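Endonuclease V (PDB 6OZE) probably cleaves inosine-containing RNA as a metal-dependent endoribonuclease of the RNase H-like superfamily. Local coordinates at residues Leu6-Trp9 with Lys10-Gln13. The protein carries 4 engineered substitutions. Residues are numbered along the deposited sequence; the frame is centred on the assembly and turned at random.
Sequences LSLW and KREQ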
ATOM      1  N   LEU A   6       6.355   4.187  22.691  1.00 44.37           N
ATOM      2  CA  LEU A   6       6.898   3.205  21.760  1.00 48.70           C
ATOM      3  C   LEU A   6       6.612   1.787  22.229  1.00 42.40           C
ATOM      4  O   LEU A   6       6.255   0.922  21.424  1.00 40.92           O
ATOM      5  CB  LEU A   6       8.401   3.413  21.562  1.00 56.04           C
ATOM      6  CG  LEU A   6       8.839   4.534  20.617  1.00 61.48           C
ATOM      7  CD1 LEU A   6      10.288   4.330  20.197  1.00 63.52           C
ATOM      8  CD2 LEU A   6       7.933   4.615  19.403  1.00 58.48           C
ATOM      9  N   SER A   7       6.763   1.531  23.532  1.00 43.50           N
ATOM     10  CA  SER A   7       6.492   0.198  24.060  1.00 40.09           C
ATOM     11  C   SER A   7       5.048  -0.220  23.796  1.00 37.94           C
ATOM     12  O   SER A   7       4.790  -1.348  23.356  1.00 39.13           O
ATOM     13  CB  SER A   7       6.799   0.159  25.559  1.00 46.38           C
ATOM     14  OG  SER A   7       6.376  -1.067  26.128  1.00 53.11           O
ATOM     15  N   LEU A   8       4.093   0.676  24.054  1.00 35.26           N
ATOM     16  CA  LEU A   8       2.690   0.350  23.816  1.00 33.96           C
ATOM     17  C   LEU A   8       2.363   0.259  22.329  1.00 36.87           C
ATOM     18  O   LEU A   8       1.525  -0.557  21.935  1.00 33.65           O
ATOM     19  CB  LEU A   8       1.784   1.353  24.533  1.00 34.68           C
ATOM     20  CG  LEU A   8       1.854   1.224  26.057  1.00 39.73           C
ATOM     21  CD1 LEU A   8       1.003   2.281  26.713  1.00 42.14           C
ATOM     22  CD2 LEU A   8       1.408  -0.161  26.498  1.00 45.44           C
ATOM     23  N   TRP A   9       2.996   1.089  21.495  1.00 31.87           N
ATOM     24  CA  TRP A   9       2.835   0.951  20.048  1.00 32.29           C
ATOM     25  C   TRP A   9       3.338  -0.404  19.570  1.00 30.57           C
ATOM     26  O   TRP A   9       2.685  -1.071  18.756  1.00 32.03           O
ATOM     27  CB  TRP A   9       3.601   2.065  19.334  1.00 30.03           C
ATOM     28  CG  TRP A   9       2.824   3.317  19.111  1.00 32.01           C
ATOM     29  CD1 TRP A   9       1.514   3.543  19.415  1.00 34.53           C
ATOM     30  CD2 TRP A   9       3.317   4.524  18.522  1.00 30.90           C
ATOM     31  NE1 TRP A   9       1.159   4.821  19.050  1.00 40.25           N
ATOM     32  CE2 TRP A   9       2.247   5.442  18.495  1.00 37.08           C
ATOM     33  CE3 TRP A   9       4.552   4.911  17.999  1.00 32.60           C
ATOM     34  CZ2 TRP A   9       2.384   6.728  17.978  1.00 45.13           C
ATOM     35  CZ3 TRP A   9       4.682   6.189  17.481  1.00 37.11           C
ATOM     36  CH2 TRP A   9       3.609   7.082  17.479  1.00 40.42           C
ATOM     37  N   LYS A  10       4.516  -0.816  20.048  1.00 34.06           N
ATOM     38  CA  LYS A  10       5.038  -2.132  19.693  1.00 34.88           C
ATOM     39  C   LYS A  10       4.070  -3.230  20.099  1.00 34.79           C
ATOM     40  O   LYS A  10       3.838  -4.183  19.345  1.00 32.80           O
ATOM     41  CB  LYS A  10       6.389  -2.357  20.369  1.00 40.45           C
ATOM     42  CG  LYS A  10       7.547  -1.620  19.726  1.00 45.25           C
ATOM     43  CD  LYS A  10       8.820  -1.839  20.538  1.00 50.20           C
ATOM     44  CE  LYS A  10       9.940  -0.916  20.091  1.00 56.62           C
ATOM     45  NZ  LYS A  10      11.134  -1.078  20.970  1.00 63.92           N
ATOM     46  N   ARG A  11       3.499  -3.115  21.296  1.00 33.62           N
ATOM     47  CA  ARG A  11       2.568  -4.132  21.762  1.00 32.12           C
ATOM     48  C   ARG A  11       1.304  -4.151  20.907  1.00 30.06           C
ATOM     49  O   ARG A  11       0.736  -5.219  20.645  1.00 30.75           O
ATOM     50  CB  ARG A  11       2.237  -3.871  23.230  1.00 43.10           C
ATOM     51  CG  ARG A  11       1.764  -5.091  23.952  1.00 62.36           C
ATOM     52  CD  ARG A  11       0.413  -4.851  24.558  1.00 70.71           C
ATOM     53  NE  ARG A  11       0.502  -4.506  25.967  1.00 67.56           N
ATOM     54  CZ  ARG A  11      -0.526  -4.561  26.802  1.00 71.35           C
ATOM     55  NH1 ARG A  11      -1.716  -4.948  26.364  1.00 80.21           N
ATOM     56  NH2 ARG A  11      -0.362  -4.234  28.073  1.00 54.96           N
ATOM     57  N   GLU A  12       0.846  -2.981  20.458  1.00 28.61           N
ATOM     58  CA  GLU A  12      -0.336  -2.936  19.606  1.00 26.77           C
ATOM     59  C   GLU A  12      -0.037  -3.494  18.215  1.00 27.77           C
ATOM     60  O   GLU A  12      -0.886  -4.161  17.611  1.00 27.39           O
ATOM     61  CB  GLU A  12      -0.865  -1.497  19.540  1.00 29.66           C
ATOM     62  CG  GLU A  12      -2.053  -1.267  18.609  1.00 26.68           C
ATOM     63  CD  GLU A  12      -3.344  -1.931  19.075  1.00 26.37           C
ATOM     64  OE1 GLU A  12      -3.316  -2.679  20.074  1.00 28.65           O
ATOM     65  OE2 GLU A  12      -4.387  -1.704  18.418  1.00 29.92           O
ATOM     66  N   GLN A  13       1.162  -3.231  17.682  1.00 26.50           N
ATOM     67  CA  GLN A  13       1.541  -3.875  16.429  1.00 25.38           C
ATOM     68  C   GLN A  13       1.518  -5.387  16.577  1.00 28.96           C
ATOM     69  O   GLN A  13       0.995  -6.092  15.709  1.00 29.65           O
ATOM     70  CB  GLN A  13       2.933  -3.418  16.001  1.00 27.94           C
ATOM     71  CG  GLN A  13       2.957  -2.011  15.455  1.00 28.76           C
ATOM     72  CD  GLN A  13       4.355  -1.588  15.050  1.00 29.22           C
ATOM     73  OE1 GLN A  13       5.331  -1.939  15.708  1.00 33.92           O
ATOM     74  NE2 GLN A  13       4.454  -0.821  13.968  1.00 28.64           N
TER
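Leu8 CD2 approaches the Arg11 guanidinium obliquely and loosely, 4.5 Å from Arg11 NE, one turn apart on a single helix. Arg11 reaches back there because CG stands anti to the backbone N (chi1 -157°) and the chain then bends at chi2 and chi3. The carboxamide of the buried Gln13 is held from the neighbouring loops: NE2 donates to Gly86 O, and OE1 accepts a weak hydrogen bond from Arg126, so both ends of the amide are satisfied. The carboxylate of Glu12 forms a salt bridge with Arg15, while the indole of Trp9 has Pro82 against it and stacks on a ring of the adjacent helix.

Between the two segments the polar link is the regular i to i+4 ladder of an alpha-helix. Lys10 N donates to Leu6 O at 2.8 Å, nearly straight at 167°, and Gln13 N to Trp9 O at 2.9 Å; Arg11 N to Ser7 O and Glu12 N to Leu8 O are more bent. With Lys10 CG beside its own backbone N (chi1 -76°), that carbon comes within 3.3 Å of Leu6 O, while Gln13 CG is 3.4 Å from Trp9 O.

Both segments belong to the N-terminal helix 3-17, at the surface; the centre of the contact lies about 21 Å from the centre of the chain. Within this RNase H-like fold, helix 3-17 packs through Trp9, Glu12 and Gln13 on Phe90 of helix 89-106, and through Lys10 and Gln13 on Phe87 in the loop before that helix.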